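Local coordinates for uncharacterized protein (Nostoc punctiforme, PDB 2QDR), which is of uncharacterised function but is a putative dioxygenase with a double-stranded beta-helix fold, at the interface of chains A and B and the interface of chains A and C. Coordinates in Å, arbitrary orientation; residue numbers count along the deposited sequence, not the author numbering. Chains: chain A/B/C, Uncharacterized protein.

Contact 1: the interface of chains A and B. Residues chain A 131-132, 189-190, 194, 208, 221, 223, 246, 280; chain B 226-227, 276-277.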
# COMPACT_ATOMS: atom_id res chain seq x y z
N LYS A 131 -4.04 -6.16 35.97
CA LYS A 131 -2.98 -5.21 35.62
C LYS A 131 -3.19 -4.53 34.25
O LYS A 131 -3.36 -5.21 33.23
CB LYS A 131 -1.62 -5.93 35.66
CG LYS A 131 -0.40 -5.08 35.31
CD LYS A 131 0.90 -5.86 35.34
CE LYS A 131 2.06 -4.96 34.95
NZ LYS A 131 3.33 -5.72 34.82
N HIS A 132 -3.22 -3.20 34.25
CA HIS A 132 -3.38 -2.36 33.04
C HIS A 132 -4.77 -2.49 32.35
O HIS A 132 -4.91 -2.19 31.16
CB HIS A 132 -2.20 -2.61 32.07
CG HIS A 132 -0.87 -2.19 32.62
ND1 HIS A 132 0.12 -1.67 31.82
CD2 HIS A 132 -0.41 -2.10 33.89
CE1 HIS A 132 1.17 -1.38 32.56
NE2 HIS A 132 0.88 -1.63 33.82
N SER A 189 -5.97 -3.77 28.20
CA SER A 189 -5.02 -3.20 27.25
C SER A 189 -3.92 -4.16 26.84
O SER A 189 -3.42 -4.05 25.72
CB SER A 189 -4.40 -1.90 27.80
OG SER A 189 -3.58 -2.14 28.92
N LYS A 190 -3.59 -5.11 27.72
CA LYS A 190 -2.55 -6.12 27.44
C LYS A 190 -2.93 -6.98 26.21
O LYS A 190 -2.06 -7.32 25.41
CB LYS A 190 -2.27 -7.01 28.67
CG LYS A 190 -1.85 -6.24 29.94
CD LYS A 190 -1.41 -7.11 31.11
CE LYS A 190 -2.47 -8.11 31.55
NZ LYS A 190 -3.79 -7.50 31.85
N TRP A 194 -0.56 -3.36 19.41
CA TRP A 194 0.05 -2.04 19.16
C TRP A 194 -0.21 -1.59 17.73
O TRP A 194 -0.16 -2.39 16.80
CB TRP A 194 1.56 -2.03 19.40
CG TRP A 194 1.94 -2.13 20.83
CD1 TRP A 194 2.47 -3.21 21.45
CD2 TRP A 194 1.80 -1.11 21.83
NE1 TRP A 194 2.69 -2.93 22.77
CE2 TRP A 194 2.28 -1.65 23.03
CE3 TRP A 194 1.31 0.20 21.81
CZ2 TRP A 194 2.28 -0.93 24.23
CZ3 TRP A 194 1.29 0.92 23.01
CH2 TRP A 194 1.78 0.36 24.19
N LYS A 208 -1.77 2.63 21.80
CA LYS A 208 -2.91 1.75 22.08
C LYS A 208 -4.07 2.60 22.54
O LYS A 208 -4.11 3.00 23.71
CB LYS A 208 -2.66 0.70 23.16
CG LYS A 208 -2.00 -0.55 22.72
CD LYS A 208 -1.85 -1.49 23.91
CE LYS A 208 -1.15 -2.75 23.50
NZ LYS A 208 -1.06 -3.75 24.59
N LEU A 221 -2.30 4.32 25.61
CA LEU A 221 -1.02 3.86 26.12
C LEU A 221 -0.03 4.15 25.03
O LEU A 221 -0.34 3.90 23.86
CB LEU A 221 -1.00 2.38 26.49
CG LEU A 221 -1.41 1.99 27.91
CD1 LEU A 221 -2.61 2.78 28.42
CD2 LEU A 221 -1.67 0.50 27.98
N ALA A 223 3.92 3.48 23.79
CA ALA A 223 5.09 2.64 23.94
C ALA A 223 6.18 3.35 23.18
O ALA A 223 6.08 3.48 21.96
CB ALA A 223 4.86 1.26 23.39
N THR A 246 6.35 2.08 33.08
CA THR A 246 7.61 1.34 33.06
C THR A 246 8.65 2.10 32.22
O THR A 246 8.29 2.93 31.38
CB THR A 246 7.39 -0.13 32.58
OG1 THR A 246 8.50 -0.93 33.00
CG2 THR A 246 7.22 -0.23 31.08
N LEU A 280 6.72 2.59 28.80
CA LEU A 280 5.27 2.50 28.63
C LEU A 280 4.67 3.64 29.44
O LEU A 280 5.04 3.83 30.59
CB LEU A 280 4.71 1.17 29.12
CG LEU A 280 3.20 0.92 28.98
CD1 LEU A 280 2.73 1.06 27.55
CD2 LEU A 280 2.85 -0.47 29.53
N PRO B 226 6.08 -3.45 25.02
CA PRO B 226 5.40 -3.95 26.23
C PRO B 226 4.22 -4.88 25.90
O PRO B 226 3.86 -5.02 24.74
CB PRO B 226 4.90 -2.67 26.91
CG PRO B 226 5.78 -1.59 26.39
CD PRO B 226 6.14 -1.97 25.00
N HIS B 227 3.62 -5.50 26.92
CA HIS B 227 2.48 -6.43 26.77
C HIS B 227 2.65 -7.48 25.65
O HIS B 227 1.70 -7.79 24.93
CB HIS B 227 1.17 -5.68 26.54
CG HIS B 227 0.86 -4.64 27.56
ND1 HIS B 227 0.21 -3.47 27.26
CD2 HIS B 227 1.18 -4.56 28.88
CE1 HIS B 227 0.07 -2.74 28.35
NE2 HIS B 227 0.66 -3.38 29.35
N ASP B 276 5.66 -7.89 30.15
CA ASP B 276 4.74 -6.78 30.33
C ASP B 276 5.44 -5.44 30.11
O ASP B 276 4.77 -4.46 29.77
CB ASP B 276 4.14 -6.81 31.74
CG ASP B 276 3.36 -8.08 32.05
OD1 ASP B 276 3.18 -8.92 31.15
OD2 ASP B 276 2.91 -8.24 33.21
N ASP B 277 6.77 -5.40 30.31
CA ASP B 277 7.58 -4.19 30.17
C ASP B 277 8.26 -4.01 28.82
O ASP B 277 8.44 -2.88 28.37
CB ASP B 277 8.67 -4.17 31.25
CG ASP B 277 8.13 -4.15 32.68
OD1 ASP B 277 6.93 -3.85 32.92
OD2 ASP B 277 8.96 -4.43 33.58
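B:His227, which buries 125 Å² against chain A, shows how one imidazole can plug a partner surface. Its chi1 of -54° sets CG beside the backbone N, and the ring enters a pocket lined by A:Lys190, A:Lys208, A:His132, A:Leu221 and A:Leu280. The extended A:Lys208 comes to the ring edge nearly in plane, NZ donating to B:His227 ND1 at 3.0 Å. The same ammonium bonds A:Ser189 O at 2.6 Å, from above the carbonyl plane, so a second-shell residue steadies it. Opposite, A:His132 ND1 lies 3.1 Å from B:His227 NE2, the planes 85° apart. If, as ND1's accepting role suggests, NE2 carries the proton, it would donate to A:His132 ND1, though from over that ring's face; protonation is not seen. A:Lys190 crosses with CG over one face, then bends so that NZ reaches A:Lys131 O (2.7 Å).

B:Pro226 turns CD toward A:Ala223 CB, and CB and CG toward A:Leu280, with A:Trp194 CZ2 beside the ring. Its O takes a nearly straight bond from A:Trp194 NE1 (3.1 Å, 175° at H), in the indole plane but from above the carbonyl plane, off the lone pairs. At the rim, A:Lys131 NZ lies 3.0 Å from B:Asp276 OD2, a salt bridge using the anti lone pair.

The interface is two-fold, so each contact recurs with chains exchanged. Strands 205-212, 218-224 and 279-285 of chain A floor the pocket; B:Pro226 and B:His227 lie on a loop after strand 218-224.

Contact 2: the interface of chains A and C. Residues chain A 184, 187-188, 209-210; chain C 292-293, 296-297.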
# COMPACT_ATOMS: atom_id res chain seq x y z
N ILE A 184 -17.51 1.73 28.60
CA ILE A 184 -16.44 0.78 28.32
C ILE A 184 -16.34 0.02 29.64
O ILE A 184 -15.61 0.46 30.52
CB ILE A 184 -15.12 1.47 27.90
CG1 ILE A 184 -15.35 2.35 26.67
CG2 ILE A 184 -14.00 0.42 27.64
CD1 ILE A 184 -14.15 3.16 26.22
N LEU A 187 -11.65 -3.10 29.55
CA LEU A 187 -10.75 -3.19 28.41
C LEU A 187 -9.36 -3.57 28.91
O LEU A 187 -8.68 -2.76 29.53
CB LEU A 187 -10.75 -1.87 27.66
CG LEU A 187 -10.09 -1.71 26.29
CD1 LEU A 187 -10.40 -0.33 25.72
CD2 LEU A 187 -8.59 -1.94 26.31
N ASP A 188 -8.95 -4.82 28.66
CA ASP A 188 -7.65 -5.33 29.05
C ASP A 188 -6.66 -4.89 27.95
O ASP A 188 -6.50 -5.56 26.91
CB ASP A 188 -7.72 -6.86 29.22
CG ASP A 188 -6.41 -7.49 29.71
OD1 ASP A 188 -5.37 -6.80 29.81
OD2 ASP A 188 -6.43 -8.70 30.02
N TRP A 209 -5.01 2.89 21.64
CA TRP A 209 -6.18 3.67 22.02
C TRP A 209 -7.11 2.93 22.96
O TRP A 209 -7.49 1.81 22.68
CB TRP A 209 -6.99 4.08 20.79
CG TRP A 209 -6.40 5.18 20.04
CD1 TRP A 209 -5.46 5.10 19.06
CD2 TRP A 209 -6.70 6.55 20.21
NE1 TRP A 209 -5.16 6.35 18.60
CE2 TRP A 209 -5.92 7.27 19.29
CE3 TRP A 209 -7.57 7.25 21.06
CZ2 TRP A 209 -5.96 8.65 19.20
CZ3 TRP A 209 -7.62 8.62 20.95
CH2 TRP A 209 -6.82 9.31 20.03
N LEU A 210 -7.45 3.57 24.07
CA LEU A 210 -8.37 3.03 25.05
C LEU A 210 -9.75 3.69 24.93
O LEU A 210 -10.78 3.04 25.18
CB LEU A 210 -7.82 3.22 26.45
CG LEU A 210 -6.44 2.63 26.74
CD1 LEU A 210 -6.05 2.97 28.19
CD2 LEU A 210 -6.37 1.13 26.48
N VAL C 292 -13.45 2.75 18.39
CA VAL C 292 -12.58 2.29 19.47
C VAL C 292 -13.41 1.83 20.67
O VAL C 292 -14.40 2.48 21.04
CB VAL C 292 -11.59 3.42 19.92
CG1 VAL C 292 -10.85 3.05 21.22
CG2 VAL C 292 -10.61 3.76 18.78
N ALA C 293 -12.99 0.71 21.26
CA ALA C 293 -13.62 0.11 22.44
C ALA C 293 -15.06 -0.40 22.22
O ALA C 293 -15.87 -0.39 23.16
CB ALA C 293 -13.54 1.09 23.63
N LEU C 296 -14.50 -5.64 22.96
CA LEU C 296 -13.47 -5.71 23.97
C LEU C 296 -13.01 -7.12 24.32
O LEU C 296 -13.78 -7.88 24.91
CB LEU C 296 -14.04 -5.02 25.22
CG LEU C 296 -14.60 -3.60 25.04
CD1 LEU C 296 -15.45 -3.18 26.21
CD2 LEU C 296 -13.47 -2.60 24.78
N SER C 297 -11.78 -7.48 23.94
CA SER C 297 -11.24 -8.80 24.26
C SER C 297 -11.06 -8.90 25.77
O SER C 297 -10.51 -7.99 26.37
CB SER C 297 -9.92 -9.06 23.55
OG SER C 297 -10.11 -9.17 22.16
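Contacts between chains A and C show how a small apolar patch can be built from aliphatic carbons packed on one another and on backbone carbonyls; within this patch the contact is made without polar pairing between the chains. C:Ala293 is at the centre. Its methyl CB is approached by the tip of A:Ile184, whose CD1 lies 3.4 Å away, and faces the backbone O of A:Leu210 at 3.7 Å. A:Leu187 adds its CD1 branch, 4.0 Å from C:Ala293 CB, so that side-chain and main-chain groups of chain A gather round one small residue.

Beside it, A:Leu187 and C:Leu296 cross at about a right angle. The CD2 branch of C:Leu296 sits against CG of A:Leu187 at 3.8 Å, while its CD1 branch turns toward CG2 of A:Ile184 (4.1 Å). On the other flank C:Val292 CG1 rests on the backbone of A:Trp209 and A:Leu210 as well as on CB of the tryptophan, 4.0 Å away, and CG2 also faces that CB.

Torsions and backbone position these groups. In A:Ile184, CG1 lies anti to the carbonyl carbon, beside the backbone N, and CD1 is anti to CA (chi2 176°), so the chain reaches out toward C:Ala293. In A:Leu187, CG is anti to the backbone N (chi1 -170°), whereas CG of C:Leu296 is anti to the carbonyl carbon, beside the backbone N. C:Ala293 has a positive phi of 65°, a turn in the loop that presents its methyl between A:Ile184 and A:Leu210. Further out, C:Ser297 brings its backbone O to 4.1 Å from CB of A:Asp188, a loose fit at the margin.

Strands 184-188 and 205-212 of chain A thus receive a loop and the short strand 296-298 near the C-terminus of chain C. The patch buries 200 Å² in total and may add modest apolar adhesion between subunits of the deposited octamer, which need not be the biological assembly.

About 13 Å separates the C-alpha centres of contact 1 and contact 2, so chain A meets two neighbours on adjoining parts of one surface. Strand 205-212 serves both: A:Lys208 belongs to contact 1, and the next two residues, A:Trp209 and A:Leu210, belong to contact 2. Likewise strand 184-188 of contact 2 runs directly into the 3-10 helix 189-191 of contact 1. Contact 1, mixed polar and apolar and two-fold, differs in character from the apolar contact 2, part of an interface that is not an exact two-fold, so the same surface elements of chain A serve two neighbours in the deposited assembly of eight chains.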